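Local coordinates for uncharacterized protein (Parabacteroides distasonis, PDB 3LM3) that is of unknown function but, as a member of a glycoside hydrolase/deacetylase clan, probably acts on carbohydrate substrates, at residues F76-N79 with A80-G84; N87-E90 with I91-Y94. All coordinates share one frame; numbering follows the deposited sequence.

Contact 1: F76-N79 with A80-G84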
ATOM      1  N   PHE A  76       6.319   2.439 -13.902  1.00  6.09           N
ATOM      2  CA  PHE A  76       7.198   1.673 -14.791  1.00  6.76           C
ATOM      3  C   PHE A  76       8.469   1.237 -14.081  1.00  6.61           C
ATOM      4  O   PHE A  76       9.111   2.035 -13.401  1.00  6.63           O
ATOM      5  CB  PHE A  76       7.673   2.553 -15.950  1.00  7.96           C
ATOM      6  CG  PHE A  76       6.622   2.879 -16.994  1.00  6.91           C
ATOM      7  CD1 PHE A  76       5.621   3.800 -16.764  1.00  9.10           C
ATOM      8  CD2 PHE A  76       6.681   2.271 -18.223  1.00  9.14           C
ATOM      9  CE1 PHE A  76       4.683   4.088 -17.766  1.00 11.64           C
ATOM     10  CE2 PHE A  76       5.738   2.546 -19.217  1.00  8.57           C
ATOM     11  CZ  PHE A  76       4.754   3.434 -18.975  1.00 10.88           C
ATOM     12  N   THR A  77       8.906   0.004 -14.319  1.00  5.67           N
ATOM     13  CA  THR A  77      10.254  -0.380 -13.932  1.00  6.43           C
ATOM     14  C   THR A  77      11.294   0.304 -14.846  1.00  7.25           C
ATOM     15  O   THR A  77      10.957   0.837 -15.897  1.00  6.56           O
ATOM     16  CB  THR A  77      10.462  -1.864 -14.066  1.00  6.34           C
ATOM     17  OG1 THR A  77      10.357  -2.232 -15.453  1.00  7.39           O
ATOM     18  CG2 THR A  77       9.479  -2.621 -13.209  1.00  6.91           C
HETATM   19  N   MSE A  78      12.563   0.260 -14.453  1.00  6.87           N
HETATM   20  CA  MSE A  78      13.589   0.892 -15.272  1.00  6.16           C
HETATM   21  C   MSE A  78      13.644   0.255 -16.631  1.00  7.52           C
HETATM   22  O   MSE A  78      13.729   0.949 -17.646  1.00  7.92           O
HETATM   23  CB  MSE A  78      14.964   0.851 -14.610  1.00  7.92           C
HETATM   24  CG  MSE A  78      15.982   1.659 -15.389  1.00  9.38           C
HETATM   25 SE   MSE A  78      15.729   3.577 -15.204  0.75 11.26          SE
HETATM   26  CE  MSE A  78      16.534   3.745 -13.423  1.00  9.25           C
ATOM     27  N   ASN A  79      13.591  -1.067 -16.661  1.00  7.09           N
ATOM     28  CA  ASN A  79      13.675  -1.751 -17.955  1.00  7.12           C
ATOM     29  C   ASN A  79      12.471  -1.436 -18.842  1.00  9.00           C
ATOM     30  O   ASN A  79      12.626  -1.298 -20.059  1.00  9.14           O
ATOM     31  CB  ASN A  79      13.867  -3.257 -17.743  1.00  7.63           C
ATOM     32  CG  ASN A  79      15.249  -3.596 -17.190  1.00  7.26           C
ATOM     33  OD1 ASN A  79      16.196  -2.820 -17.370  1.00  9.40           O
ATOM     34  ND2 ASN A  79      15.353  -4.702 -16.465  1.00  8.23           N
ATOM     35  N   ALA A  80      11.279  -1.251 -18.253  1.00  7.26           N
ATOM     36  CA  ALA A  80      10.114  -0.868 -19.057  1.00  8.07           C
ATOM     37  C   ALA A  80      10.236   0.569 -19.571  1.00  7.77           C
ATOM     38  O   ALA A  80       9.749   0.898 -20.663  1.00 10.11           O
ATOM     39  CB  ALA A  80       8.845  -1.044 -18.286  1.00  8.43           C
ATOM     40  N   LEU A  81      10.857   1.458 -18.783  1.00  7.74           N
ATOM     41  CA  LEU A  81      11.095   2.831 -19.245  1.00  8.76           C
ATOM     42  C   LEU A  81      12.053   2.898 -20.413  1.00  8.99           C
ATOM     43  O   LEU A  81      11.912   3.737 -21.295  1.00  9.26           O
ATOM     44  CB  LEU A  81      11.695   3.716 -18.142  1.00  9.68           C
ATOM     45  CG  LEU A  81      10.730   4.143 -17.064  1.00  8.40           C
ATOM     46  CD1 LEU A  81      11.531   4.900 -15.985  1.00 10.08           C
ATOM     47  CD2 LEU A  81       9.559   4.947 -17.659  1.00  9.52           C
ATOM     48  N   GLU A  82      13.051   2.017 -20.406  1.00  8.10           N
ATOM     49  CA  GLU A  82      14.159   2.099 -21.369  1.00  8.40           C
ATOM     50  C   GLU A  82      14.048   1.196 -22.577  1.00  8.27           C
ATOM     51  O   GLU A  82      14.767   1.422 -23.568  1.00 10.37           O
ATOM     52  CB  GLU A  82      15.473   1.829 -20.643  1.00 10.45           C
ATOM     53  CG  GLU A  82      15.888   2.935 -19.702  1.00 11.94           C
ATOM     54  CD  GLU A  82      17.233   2.691 -19.039  1.00 12.19           C
ATOM     55  OE1 GLU A  82      17.575   1.525 -18.741  1.00 14.45           O
ATOM     56  OE2 GLU A  82      17.940   3.692 -18.781  1.00 16.70           O
ATOM     57  N   ASP A  83      13.149   0.220 -22.545  1.00  7.96           N
ATOM     58  CA  ASP A  83      13.114  -0.788 -23.595  1.00  8.66           C
ATOM     59  C   ASP A  83      12.724  -0.173 -24.933  1.00  9.64           C
ATOM     60  O   ASP A  83      11.711   0.510 -25.036  1.00  8.47           O
ATOM     61  CB  ASP A  83      12.136  -1.886 -23.233  1.00  8.03           C
ATOM     62  CG  ASP A  83      12.418  -3.157 -23.995  1.00 11.87           C
ATOM     63  OD1 ASP A  83      12.053  -3.256 -25.183  1.00 11.19           O
ATOM     64  OD2 ASP A  83      13.086  -4.046 -23.415  1.00 13.64           O
ATOM     65  N   GLY A  84      13.521  -0.449 -25.965  1.00  7.99           N
ATOM     66  CA  GLY A  84      13.324   0.141 -27.273  1.00  8.05           C
ATOM     67  C   GLY A  84      12.401  -0.632 -28.186  1.00  7.55           C
ATOM     68  O   GLY A  84      12.167  -0.202 -29.322  1.00  9.44           O
TER
HETATM   69  O   HOH W   1      17.188  -1.018 -19.223  1.00 14.12           O
HETATM   70  O   HOH W   2      14.507  -3.756 -21.175  1.00 17.18           O

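Contact 2: N87-E90 with I91-Y94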
ATOM      1  N   ASN A  87       6.445  -2.705 -28.593  1.00  8.46           N
ATOM      2  CA  ASN A  87       5.385  -2.752 -27.585  1.00  9.91           C
ATOM      3  C   ASN A  87       5.603  -1.756 -26.455  1.00  8.79           C
ATOM      4  O   ASN A  87       4.675  -1.040 -26.052  1.00  9.26           O
ATOM      5  CB  ASN A  87       5.135  -4.160 -27.036  1.00  9.28           C
ATOM      6  CG  ASN A  87       6.323  -4.752 -26.314  1.00  9.14           C
ATOM      7  OD1 ASN A  87       7.470  -4.684 -26.790  1.00  9.94           O
ATOM      8  ND2 ASN A  87       6.046  -5.402 -25.197  1.00  9.52           N
ATOM      9  N   TYR A  88       6.828  -1.705 -25.942  1.00  7.83           N
ATOM     10  CA  TYR A  88       7.127  -0.789 -24.848  1.00  7.39           C
ATOM     11  C   TYR A  88       7.088   0.638 -25.323  1.00  8.30           C
ATOM     12  O   TYR A  88       6.611   1.501 -24.602  1.00  8.63           O
ATOM     13  CB  TYR A  88       8.423  -1.136 -24.127  1.00  8.63           C
ATOM     14  CG  TYR A  88       8.225  -2.377 -23.291  1.00  7.21           C
ATOM     15  CD1 TYR A  88       7.444  -2.363 -22.146  1.00  8.05           C
ATOM     16  CD2 TYR A  88       8.754  -3.598 -23.689  1.00  8.37           C
ATOM     17  CE1 TYR A  88       7.223  -3.508 -21.389  1.00  7.26           C
ATOM     18  CE2 TYR A  88       8.531  -4.739 -22.945  1.00  7.62           C
ATOM     19  CZ  TYR A  88       7.783  -4.705 -21.804  1.00  8.20           C
ATOM     20  OH  TYR A  88       7.544  -5.850 -21.055  1.00  7.97           O
ATOM     21  N   ARG A  89       7.531   0.907 -26.535  1.00  8.49           N
ATOM     22  CA  ARG A  89       7.437   2.269 -27.076  0.50  8.84           C
ATOM     23  C   ARG A  89       5.965   2.702 -27.192  1.00  9.37           C
ATOM     24  O   ARG A  89       5.608   3.819 -26.780  1.00  8.84           O
ATOM     25  CB  ARG A  89       8.144   2.382 -28.423  0.50 10.17           C
ATOM     26  CG  ARG A  89       8.122   3.782 -29.006  0.50 10.68           C
ATOM     27  CD  ARG A  89       9.159   3.936 -30.122  0.50 13.78           C
ATOM     28  NE  ARG A  89       9.287   2.719 -30.938  0.50 24.72           N
ATOM     29  CZ  ARG A  89       8.333   2.250 -31.738  0.50 27.77           C
ATOM     30  NH1 ARG A  89       7.165   2.887 -31.830  0.50 26.50           N
ATOM     31  NH2 ARG A  89       8.543   1.143 -32.445  0.50 30.69           N
ATOM     32  N   GLU A  90       5.125   1.819 -27.729  1.00  9.57           N
ATOM     33  CA  GLU A  90       3.690   2.080 -27.880  1.00 10.64           C
ATOM     34  C   GLU A  90       3.005   2.295 -26.542  1.00  9.58           C
ATOM     35  O   GLU A  90       2.158   3.182 -26.382  1.00  9.00           O
ATOM     36  CB  GLU A  90       2.983   0.939 -28.626  1.00 11.81           C
ATOM     37  CG  GLU A  90       3.336   0.822 -30.100  1.00 18.24           C
ATOM     38  CD  GLU A  90       2.667  -0.381 -30.777  1.00 21.19           C
ATOM     39  OE1 GLU A  90       2.340  -1.406 -30.120  1.00 22.27           O
ATOM     40  OE2 GLU A  90       2.483  -0.315 -31.995  1.00 29.45           O
ATOM     41  N   ILE A  91       3.358   1.484 -25.555  1.00  8.07           N
ATOM     42  CA  ILE A  91       2.797   1.650 -24.224  1.00  7.70           C
ATOM     43  C   ILE A  91       3.219   2.985 -23.622  1.00  7.43           C
ATOM     44  O   ILE A  91       2.379   3.693 -23.036  1.00  7.74           O
ATOM     45  CB  ILE A  91       3.178   0.468 -23.287  1.00  7.22           C
ATOM     46  CG1 ILE A  91       2.422  -0.776 -23.730  1.00  7.70           C
ATOM     47  CG2 ILE A  91       2.866   0.813 -21.850  1.00  8.29           C
ATOM     48  CD1 ILE A  91       3.026  -2.094 -23.147  1.00  9.77           C
ATOM     49  N   ARG A  92       4.492   3.355 -23.725  1.00  7.73           N
ATOM     50  CA  ARG A  92       4.912   4.643 -23.209  1.00  6.83           C
ATOM     51  C   ARG A  92       4.141   5.793 -23.904  1.00  7.26           C
ATOM     52  O   ARG A  92       3.684   6.725 -23.240  1.00  7.65           O
ATOM     53  CB  ARG A  92       6.427   4.865 -23.329  1.00  8.30           C
ATOM     54  CG  ARG A  92       7.265   4.009 -22.349  1.00  6.71           C
ATOM     55  CD  ARG A  92       8.722   4.385 -22.332  1.00  9.72           C
ATOM     56  NE  ARG A  92       9.349   4.239 -23.628  1.00  9.11           N
ATOM     57  CZ  ARG A  92       9.951   3.132 -24.074  1.00  7.91           C
ATOM     58  NH1 ARG A  92      10.018   2.024 -23.343  1.00  7.41           N
ATOM     59  NH2 ARG A  92      10.477   3.133 -25.271  1.00 10.05           N
ATOM     60  N   ASP A  93       3.990   5.738 -25.221  1.00  7.92           N
ATOM     61  CA  ASP A  93       3.290   6.793 -25.955  1.00  7.43           C
ATOM     62  C   ASP A  93       1.846   6.894 -25.469  1.00  8.10           C
ATOM     63  O   ASP A  93       1.337   7.995 -25.265  1.00  8.64           O
ATOM     64  CB  ASP A  93       3.311   6.552 -27.476  1.00  9.14           C
ATOM     65  CG  ASP A  93       4.674   6.771 -28.119  1.00 12.44           C
ATOM     66  OD1 ASP A  93       5.600   7.331 -27.502  1.00 12.99           O
ATOM     67  OD2 ASP A  93       4.793   6.374 -29.293  1.00 14.62           O
ATOM     68  N   TYR A  94       1.201   5.755 -25.249  1.00  8.47           N
ATOM     69  CA  TYR A  94      -0.180   5.750 -24.788  1.00  9.14           C
ATOM     70  C   TYR A  94      -0.293   6.327 -23.387  1.00  8.74           C
ATOM     71  O   TYR A  94      -1.193   7.110 -23.076  1.00  7.37           O
ATOM     72  CB  TYR A  94      -0.732   4.317 -24.807  1.00  9.33           C
ATOM     73  CG  TYR A  94      -2.101   4.184 -24.171  1.00  9.92           C
ATOM     74  CD1 TYR A  94      -3.227   4.650 -24.818  1.00  9.04           C
ATOM     75  CD2 TYR A  94      -2.265   3.646 -22.922  1.00  8.86           C
ATOM     76  CE1 TYR A  94      -4.471   4.556 -24.239  1.00 10.82           C
ATOM     77  CE2 TYR A  94      -3.500   3.540 -22.348  1.00  9.34           C
ATOM     78  CZ  TYR A  94      -4.595   4.008 -23.004  1.00 13.17           C
ATOM     79  OH  TYR A  94      -5.848   3.924 -22.416  1.00 14.14           O
TER
HETATM   80  O   HOH W   3       6.603   5.748 -31.191  1.00 31.08           O

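Contact 1: F76-N79 with A80-G84
T77 turns OG1 between its own backbone N and carbonyl carbon (chi1 65°), which sets the hydroxyl before A80 N, while F76, with CG anti to its carbonyl carbon (chi1 -72°), turns its ring edge to A80 CB, 4.0 Å from CD2 and near the ring plane. The motif is an N-cap: strand 73-76 ends at F76, and T77 precedes the short helix 78-82. A80 N donates to T77 OG1 over 3.1 Å at an N-H...O angle of 155°, and L81 N donates to T77 O at 3.0 Å, so T77 holds the first turn by both side chain and carbonyl. T77 OG1 is also hydrogen-bonded to E35 OE2. On the apolar side F76 CB meets L81 CD2 at 3.5 Å. L81 continues onto A130 and I134 of helix 120-138. The other end of the helix is wetter and less regular: E82 N reaches M78 O at 3.0 Å, but the bond from D83 N to N79 O is weak. N79 ND2 bonds E35 OE1 and R38 O, and the carboxylate of E82 pairs with R38; one water donates both to E82 OE1, at 2.6 Å, and to N79 OD1, at 2.8 Å.

Contact 2: N87-E90 with I91-Y94
R92 N donates to Y88 O at 2.9 Å and 167°, one of four successive i to i+4 backbone bonds; the others join I91 N to N87 O, D93 N to R89 O and Y94 N to E90 O, all of 2.9 to 3.0 Å. Beside them the aliphatic chain of I91 lies against a carbonyl: CG1, anti to its own carbonyl carbon (chi1 -71°), runs alongside N87 O at 3.2 Å, and the side chain continues toward H51. The regular bonding is that of an alpha-helix, here the early turns of helix 86-102, which packs beside helix 53-64 through E90 and Y94 on L53. Among the charged groups, R92 bends at chi3 (-60°) and folds back over the preceding turn. One face of its guanidinium lies over Y88 O and R89 CA, each 3.6 Å from the plane and offset toward the rim, while NH1 also approaches Y88 CB at 3.6 Å. NH1 is committed beyond this turn, to D83 and A80. Replacing R92 with alanine removes that donor, which is likely to leave the carbonyls of D83 and A80 without it and to uncover the backbone of Y88 and R89. Solvent reaches the charged side too: a water donates to D93 OD2 at 2.7 Å, and its link to R89 NH1 is doubtful, since R89 is modelled in two conformers.

How the contacts relate
Contact 1 is mostly buried, whereas contact 2 is partly buried, with R89 and D93 exposed. They belong to consecutive helices, 78-82 and 86-102, whose contact centres lie about 10 Å apart. The shorter helix follows a strand of the parallel sheet and depends on a capping hydroxyl and on apolar packing against the neighbouring strand 21-29 and helix 120-138; the longer relies on regular backbone bonds and carries its charges outward or across to its neighbour. R92 joins the two: its NH1 lies 2.8 Å from D83 O and 2.9 Å from A80 O, both probable hydrogen bonds, at the C-terminal end of helix 78-82.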